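Local coordinates for phenolic acid decarboxylase (Sedimentibacter hydroxybenzoicus, PDB 7AE5), which decarboxylates vanillic acid and, reversibly and non-oxidatively, 4-hydroxybenzoate and 3,4-dihydroxybenzoate, using prenylated FMN and manganese as cofactors, at the interface of chains A and B and the interface of chains A and C. Coordinates in Å, arbitrary orientation; residue numbers count along the deposited sequence, not the author numbering. Chains: chain A/B, Phenolic acid decarboxylase; chain C, Protein ShdD.

Contact 1: the interface of chains A and B. Residues chain A 459-461, 464; chain B 36, 39, 309.
The loop before the C-terminal helix 464-475 of chain A, with that helix's first residue, packs on helix 30-43 of chain B and on the loop that carries B:Tyr309. This is a homodimeric patch between two UbiD-family subunits of the hexamer, and the two-fold symmetry of the whole interface repeats it with the chains exchanged. The contacts seen here are mainly between carbon atoms. A:Pro461 carries much of it: ring atom CD lies 3.4 Å from the phenol oxygen OH of B:Tyr309, CG faces ring carbon CE1 of the same tyrosine, and CB rests on the backbone of B:Ala36. The proline and the tyrosine reach toward each other from opposite directions, while B:Arg39 crosses the proline at about a right angle and puts CB 3.8 Å from A:Pro461 CD. It is the aliphatic root of the arginine that does this work. With CG anti to its backbone N (chi1 176°), the chain reaches the A:Thr464 methyl, CG2 to CG 3.5 Å, then bends at chi2 and chi3; the same CG lies 4.0 Å from CB of A:Pro460. On the chain A side the hydroxyl of A:Thr464 is used locally, OG1 donating to the carbonyl O of A:Pro461 and bridging the loop to the helix start. An alanine here, without the methyl and hydroxyl, is likely to open a gap beside B:Arg39 CG and leave the A:Pro461 carbonyl without this link to the helix start. That hydroxyl bond spans 2.7 Å from A:Thr464 OG1 to A:Pro461 O, its donor tilted 29° from the carbonyl plane.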
ATOM      1  N   ASP A 459      21.758  -7.019 -29.587  1.00 66.68           N
ATOM      2  CA  ASP A 459      22.311  -8.360 -29.463  1.00 66.07           C
ATOM      3  C   ASP A 459      23.787  -8.354 -29.854  1.00 65.30           C
ATOM      4  O   ASP A 459      24.187  -7.618 -30.764  1.00 65.65           O
ATOM      5  CB  ASP A 459      21.531  -9.342 -30.339  1.00 66.79           C
ATOM      6  CG  ASP A 459      20.104  -9.543 -29.859  1.00 67.44           C
ATOM      7  OD1 ASP A 459      19.860  -9.417 -28.640  1.00 67.02           O
ATOM      8  OD2 ASP A 459      19.224  -9.828 -30.701  1.00 68.34           O
ATOM      9  N   PRO A 460      24.622  -9.149 -29.188  1.00 64.49           N
ATOM     10  CA  PRO A 460      26.067  -9.109 -29.451  1.00 63.69           C
ATOM     11  C   PRO A 460      26.382  -9.550 -30.867  1.00 64.06           C
ATOM     12  O   PRO A 460      25.718 -10.445 -31.414  1.00 64.47           O
ATOM     13  CB  PRO A 460      26.643 -10.092 -28.419  1.00 62.55           C
ATOM     14  CG  PRO A 460      25.494 -10.975 -28.047  1.00 62.80           C
ATOM     15  CD  PRO A 460      24.275 -10.108 -28.126  1.00 63.87           C
ATOM     16  N   PRO A 461      27.388  -8.942 -31.496  1.00 62.97           N
ATOM     17  CA  PRO A 461      27.709  -9.281 -32.887  1.00 63.49           C
ATOM     18  C   PRO A 461      28.163 -10.725 -33.037  1.00 64.59           C
ATOM     19  O   PRO A 461      28.556 -11.391 -32.076  1.00 63.57           O
ATOM     20  CB  PRO A 461      28.841  -8.307 -33.237  1.00 63.30           C
ATOM     21  CG  PRO A 461      28.696  -7.181 -32.262  1.00 62.90           C
ATOM     22  CD  PRO A 461      28.192  -7.814 -31.000  1.00 62.47           C
ATOM     23  N   THR A 464      31.329 -13.015 -31.054  1.00 67.87           N
ATOM     24  CA  THR A 464      31.799 -12.373 -29.830  1.00 65.58           C
ATOM     25  C   THR A 464      32.464 -13.379 -28.898  1.00 65.86           C
ATOM     26  O   THR A 464      33.483 -13.069 -28.268  1.00 65.18           O
ATOM     27  CB  THR A 464      30.642 -11.669 -29.121  1.00 63.77           C
ATOM     28  OG1 THR A 464      30.108 -10.644 -29.970  1.00 64.09           O
ATOM     29  CG2 THR A 464      31.117 -11.048 -27.818  1.00 62.65           C
TER
ATOM     30  N   ALA B  36      32.523  -7.209 -32.980  1.00 61.24           N
ATOM     31  CA  ALA B  36      32.608  -8.333 -32.054  1.00 60.63           C
ATOM     32  C   ALA B  36      33.772  -8.160 -31.089  1.00 58.46           C
ATOM     33  O   ALA B  36      33.675  -8.535 -29.916  1.00 57.75           O
ATOM     34  CB  ALA B  36      32.744  -9.648 -32.823  1.00 62.32           C
ATOM     35  N   ARG B  39      32.607  -5.608 -28.435  1.00 46.56           N
ATOM     36  CA  ARG B  39      31.768  -6.306 -27.467  1.00 46.49           C
ATOM     37  C   ARG B  39      32.592  -7.274 -26.625  1.00 46.33           C
ATOM     38  O   ARG B  39      32.364  -7.407 -25.417  1.00 45.92           O
ATOM     39  CB  ARG B  39      30.639  -7.040 -28.193  1.00 48.38           C
ATOM     40  CG  ARG B  39      29.742  -7.881 -27.300  1.00 48.82           C
ATOM     41  CD  ARG B  39      28.781  -7.033 -26.492  1.00 47.78           C
ATOM     42  NE  ARG B  39      29.316  -6.727 -25.171  1.00 46.19           N
ATOM     43  CZ  ARG B  39      28.715  -5.944 -24.286  1.00 45.21           C
ATOM     44  NH1 ARG B  39      27.544  -5.383 -24.541  1.00 45.47           N
ATOM     45  NH2 ARG B  39      29.303  -5.722 -23.113  1.00 44.30           N
ATOM     46  N   TYR B 309      32.070   1.041 -29.817  1.00 55.02           N
ATOM     47  CA  TYR B 309      30.988   0.069 -29.851  1.00 55.94           C
ATOM     48  C   TYR B 309      30.085   0.271 -28.642  1.00 55.08           C
ATOM     49  O   TYR B 309      30.566   0.483 -27.525  1.00 53.60           O
ATOM     50  CB  TYR B 309      31.518  -1.368 -29.858  1.00 56.36           C
ATOM     51  CG  TYR B 309      30.421  -2.391 -29.660  1.00 57.14           C
ATOM     52  CD1 TYR B 309      29.616  -2.785 -30.722  1.00 58.69           C
ATOM     53  CD2 TYR B 309      30.171  -2.942 -28.408  1.00 56.28           C
ATOM     54  CE1 TYR B 309      28.603  -3.709 -30.546  1.00 59.50           C
ATOM     55  CE2 TYR B 309      29.157  -3.864 -28.223  1.00 57.10           C
ATOM     56  CZ  TYR B 309      28.377  -4.245 -29.296  1.00 58.78           C
ATOM     57  OH  TYR B 309      27.369  -5.164 -29.118  1.00 59.68           O
TER

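Contact 2: the interface of chains A and C. Residues chain A 172-174, 176; chain C 12, 14, 27.
The guanidinium of C:Arg12 has C:Val27 CG1 over the centre of one face, 4.0 Å above the plane, and the carboxylate carbon CG of A:Asp173 at its edge, in plane. The residues come from strands 11-16 and 24-28 of ShdD, a small protein with a four-cysteine zinc site, and from strands 169-173 and 176-179 of the UbiD-family decarboxylase, with the turn between the latter two. Charge pairing centres on terminal nitrogen NH2 of C:Arg12, which approaches both oxygens of A:Asp173: it donates to OD1 at 3.0 Å along a nearly straight path (166° at H) and makes a salt bridge to OD2 at 2.8 Å. The grip is not a coplanar two-nitrogen fork, because the carboxylate and guanidinium planes stand 62° apart and OD1 is met from above the carboxylate plane, although it lies close to the guanidinium plane. The arginine is extended from CG to NE, which carries its charged end across to chain A. On chain A's own side, A:Arg176 NH2 forms a longer salt bridge to A:Asp173 OD2, 3.2 Å, whose hydrogen-bond geometry is weak. The carboxylate therefore sits between two guanidinium groups and probably offsets the charge of both. Beside this polar centre, C:Met14 stretches out in full, with CG anti to the backbone N (chi1 177°), and lays methyl CE against the chain A backbone, 3.5 Å from A:Asp173 CA and 3.4 Å from the carbonyl O of A:Lys172. C:Val27 adds a looser touch, its CG2 lying 4.0 Å from that carbonyl oxygen.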
ATOM      1  N   LYS A 172      42.454 -18.786  25.529  1.00 60.33           N
ATOM      2  CA  LYS A 172      42.205 -18.483  26.935  1.00 66.73           C
ATOM      3  C   LYS A 172      43.439 -18.691  27.803  1.00 68.91           C
ATOM      4  O   LYS A 172      43.825 -17.793  28.556  1.00 73.38           O
ATOM      5  CB  LYS A 172      41.048 -19.339  27.461  1.00 67.61           C
ATOM      6  CG  LYS A 172      39.771 -18.561  27.711  1.00 70.42           C
ATOM      7  CD  LYS A 172      38.906 -18.504  26.464  1.00 63.71           C
ATOM      8  CE  LYS A 172      37.773 -17.511  26.638  1.00 64.46           C
ATOM      9  NZ  LYS A 172      36.820 -17.938  27.695  1.00 68.32           N
ATOM     10  N   ASP A 173      44.057 -19.866  27.726  1.00 74.00           N
ATOM     11  CA  ASP A 173      45.337 -20.124  28.368  1.00 74.46           C
ATOM     12  C   ASP A 173      46.298 -20.692  27.330  1.00 69.31           C
ATOM     13  O   ASP A 173      45.929 -20.929  26.175  1.00 65.61           O
ATOM     14  CB  ASP A 173      45.188 -21.071  29.564  1.00 76.80           C
ATOM     15  CG  ASP A 173      46.158 -20.746  30.683  1.00 79.55           C
ATOM     16  OD1 ASP A 173      47.049 -19.897  30.465  1.00 79.07           O
ATOM     17  OD2 ASP A 173      46.026 -21.325  31.782  1.00 82.09           O
ATOM     18  N   ARG A 174      47.546 -20.915  27.748  1.00 77.95           N
ATOM     19  CA  ARG A 174      48.563 -21.400  26.821  1.00 74.00           C
ATOM     20  C   ARG A 174      48.192 -22.746  26.212  1.00 70.60           C
ATOM     21  O   ARG A 174      48.679 -23.079  25.125  1.00 67.32           O
ATOM     22  CB  ARG A 174      49.919 -21.483  27.529  1.00 74.78           C
ATOM     23  CG  ARG A 174      49.982 -22.491  28.664  1.00 76.32           C
ATOM     24  CD  ARG A 174      51.109 -22.164  29.636  1.00 78.27           C
ATOM     25  NE  ARG A 174      52.428 -22.286  29.026  1.00 75.53           N
ATOM     26  CZ  ARG A 174      53.337 -23.186  29.378  1.00 75.18           C
ATOM     27  NH1 ARG A 174      53.106 -24.061  30.343  1.00 77.82           N
ATOM     28  NH2 ARG A 174      54.509 -23.205  28.749  1.00 74.51           N
ATOM     29  N   ARG A 176      44.636 -23.786  26.463  1.00 61.16           N
ATOM     30  CA  ARG A 176      43.187 -23.772  26.595  1.00 62.55           C
ATOM     31  C   ARG A 176      42.600 -22.748  25.636  1.00 60.52           C
ATOM     32  O   ARG A 176      43.194 -21.696  25.390  1.00 60.96           O
ATOM     33  CB  ARG A 176      42.755 -23.446  28.028  1.00 68.88           C
ATOM     34  CG  ARG A 176      42.412 -24.665  28.861  1.00 71.23           C
ATOM     35  CD  ARG A 176      41.713 -24.272  30.153  1.00 77.85           C
ATOM     36  NE  ARG A 176      42.456 -23.262  30.898  1.00 80.60           N
ATOM     37  CZ  ARG A 176      42.057 -22.009  31.066  1.00 83.88           C
ATOM     38  NH1 ARG A 176      40.930 -21.566  30.536  1.00 85.09           N
ATOM     39  NH2 ARG A 176      42.807 -21.180  31.787  1.00 86.13           N
TER
ATOM     40  N   ARG C  12      46.823 -12.207  35.762  1.00 76.70           N
ATOM     41  CA  ARG C  12      48.104 -12.887  35.845  1.00 77.74           C
ATOM     42  C   ARG C  12      48.784 -12.862  34.485  1.00 77.42           C
ATOM     43  O   ARG C  12      48.156 -12.609  33.453  1.00 76.23           O
ATOM     44  CB  ARG C  12      47.943 -14.338  36.313  1.00 77.52           C
ATOM     45  CG  ARG C  12      47.216 -15.212  35.311  1.00 75.53           C
ATOM     46  CD  ARG C  12      47.036 -16.627  35.821  1.00 75.29           C
ATOM     47  NE  ARG C  12      46.271 -17.431  34.878  1.00 73.04           N
ATOM     48  CZ  ARG C  12      46.799 -18.093  33.857  1.00 71.12           C
ATOM     49  NH1 ARG C  12      48.102 -18.088  33.628  1.00 71.65           N
ATOM     50  NH2 ARG C  12      45.998 -18.776  33.044  1.00 68.55           N
ATOM     51  N   MET C  14      50.155 -14.566  31.332  1.00 86.84           N
ATOM     52  CA  MET C  14      49.774 -15.769  30.604  1.00 83.51           C
ATOM     53  C   MET C  14      50.976 -16.425  29.933  1.00 83.06           C
ATOM     54  O   MET C  14      51.239 -17.612  30.152  1.00 81.94           O
ATOM     55  CB  MET C  14      48.688 -15.423  29.581  1.00 80.78           C
ATOM     56  CG  MET C  14      48.230 -16.557  28.690  1.00 76.06           C
ATOM     57  SD  MET C  14      46.832 -15.977  27.710  1.00 72.14           S
ATOM     58  CE  MET C  14      46.551 -17.366  26.629  1.00 65.92           C
ATOM     59  N   VAL C  27      46.211 -11.977  31.309  1.00 58.06           N
ATOM     60  CA  VAL C  27      44.864 -12.530  31.218  1.00 55.90           C
ATOM     61  C   VAL C  27      44.156 -12.308  32.547  1.00 57.27           C
ATOM     62  O   VAL C  27      44.749 -12.481  33.617  1.00 58.85           O
ATOM     63  CB  VAL C  27      44.895 -14.032  30.848  1.00 53.53           C
ATOM     64  CG1 VAL C  27      45.897 -14.776  31.715  1.00 55.23           C
ATOM     65  CG2 VAL C  27      43.512 -14.652  30.966  1.00 51.78           C
TER

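Contact 1 and contact 2 lie about 63 Å apart, measured between the centres of their C-alpha atoms, and share no residue or secondary-structure element; chain A is their common member. Contact 1 joins two copies of the decarboxylase through the C-terminal segment, its centre about 41 Å from A:Glu278, the predicted proton donor. Contact 2 attaches ShdD through strands in the Rift-related region, and the centre of contact 2 is about 23 Å from A:Glu278. One subunit can thus hold a like neighbour and a ShdD chain on separate surfaces, in keeping with the deposited assembly of six copies of each protein. Neither patch directly touches A:Glu278.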